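Local structure of CrRbcX-IIa (Chlamydomonas reinhardtii, 5BS1) at residues 81-84 and 85-89. The protein probably acts as a Rubisco-assembly chaperone of the RbcX family, helping the enzyme's subunits come together in the green alga. Numbering follows the deposited sequence.
Sequences ALAL and RLMEV
Different first torsions bring Leu82 and Leu86 together, one turn apart on helix 80-96: CG of Leu82 lies anti to the backbone N (chi1 170°), whereas CG of Leu86 stands beside its own N and anti to the carbonyl carbon (chi1 -71°). The two side chains cross at a slant, with CG of Leu82 3.9 Å from CD1 of Leu86. The backbone N of Leu86 is hydrogen-bonded to O of Leu82, 2.9 Å, the i to i+4 bond of the helix. On the neighbouring face selenomethionine Met87 bends back at its terminal torsion (chi3 -79°), which carries its methyl CE to 3.8 Å from CB of Ala83, with CD2 of Leu84 a little farther off at 4.1 Å from the same CE. Arg85 and Glu88 form an i to i+3 salt bridge, NH1 to OE1 2.9 Å; OE1 lies close to the guanidinium plane, but NH1 comes to it from well above the carboxylate plane, while Val89 CG2 sits over the centre of one guanidinium face, 3.5 Å above its plane. NH2 of Arg85 hydrogen-bonds to OE1 of Gln36 on helix 13-38. Leu86 is buried against Trp71 and Met72 of helix 69-78 and Val33 of helix 13-38, whereas Leu84 and Met87 pack on Met118 of the second subunit. An alanine in place of Leu86 would take away the CD1 contact with Leu82 and probably open a gap toward Trp71, Met72 and Val33. Thus one helix presents different chemistry on different sides: aliphatic groups that join it to the helices of its own chain, an apolar surface of Leu84 and Met87 turned to the second subunit, and a charged pair whose salt bridge and hydrogen bond to Gln36 are likely to restrain the arginine's rotation.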
# COMPACT_ATOMS: atom_id res chain seq x y z
N ALA A 81 -9.35 8.03 25.81
CA ALA A 81 -10.28 6.92 25.65
C ALA A 81 -10.49 6.61 24.16
O ALA A 81 -10.57 5.46 23.75
CB ALA A 81 -11.59 7.24 26.29
N LEU A 82 -10.60 7.67 23.37
CA LEU A 82 -10.78 7.50 21.91
C LEU A 82 -9.53 6.83 21.31
O LEU A 82 -9.66 5.91 20.50
CB LEU A 82 -11.04 8.83 21.27
CG LEU A 82 -11.03 8.92 19.74
CD1 LEU A 82 -12.10 8.01 19.17
CD2 LEU A 82 -11.17 10.37 19.28
N ALA A 83 -8.34 7.30 21.70
CA ALA A 83 -7.10 6.68 21.22
C ALA A 83 -7.02 5.21 21.59
O ALA A 83 -6.67 4.39 20.73
CB ALA A 83 -5.88 7.42 21.72
N LEU A 84 -7.38 4.85 22.82
CA LEU A 84 -7.38 3.43 23.20
C LEU A 84 -8.28 2.61 22.30
O LEU A 84 -7.92 1.51 21.89
CB LEU A 84 -7.79 3.22 24.65
CG LEU A 84 -6.85 3.72 25.74
CD1 LEU A 84 -7.44 3.35 27.09
CD2 LEU A 84 -5.45 3.20 25.62
N ARG A 85 -9.47 3.13 21.98
CA ARG A 85 -10.37 2.42 21.12
C ARG A 85 -9.84 2.26 19.69
O ARG A 85 -9.93 1.19 19.11
CB ARG A 85 -11.74 3.11 21.09
CG ARG A 85 -12.76 2.44 20.20
CD ARG A 85 -13.10 1.04 20.65
NE ARG A 85 -14.11 0.45 19.77
CZ ARG A 85 -14.23 -0.85 19.51
NH1 ARG A 85 -13.43 -1.73 20.11
NH2 ARG A 85 -15.14 -1.28 18.65
N LEU A 86 -9.28 3.33 19.15
CA LEU A 86 -8.72 3.30 17.79
C LEU A 86 -7.56 2.30 17.74
O LEU A 86 -7.42 1.58 16.77
CB LEU A 86 -8.25 4.67 17.38
CG LEU A 86 -9.34 5.70 17.11
CD1 LEU A 86 -8.76 7.10 17.09
CD2 LEU A 86 -10.07 5.38 15.81
N MSE A 87 -6.73 2.30 18.79
CA MSE A 87 -5.60 1.35 18.90
C MSE A 87 -6.07 -0.08 18.93
O MSE A 87 -5.52 -0.93 18.26
CB MSE A 87 -4.76 1.67 20.13
CG MSE A 87 -3.87 2.83 19.75
SE MSE A 87 -2.45 3.29 21.03
CE MSE A 87 -3.86 4.17 22.00
N GLU A 88 -7.12 -0.35 19.72
CA GLU A 88 -7.69 -1.69 19.83
C GLU A 88 -8.17 -2.16 18.45
O GLU A 88 -7.93 -3.30 18.05
CB GLU A 88 -8.84 -1.65 20.86
CG GLU A 88 -9.74 -2.88 20.96
CD GLU A 88 -10.79 -2.75 22.08
OE1 GLU A 88 -11.43 -1.67 22.25
OE2 GLU A 88 -10.98 -3.73 22.84
N VAL A 89 -8.91 -1.29 17.78
CA VAL A 89 -9.54 -1.66 16.50
C VAL A 89 -8.46 -1.91 15.43
O VAL A 89 -8.55 -2.87 14.67
CB VAL A 89 -10.60 -0.62 16.08
CG1 VAL A 89 -11.11 -0.88 14.68
CG2 VAL A 89 -11.77 -0.65 17.06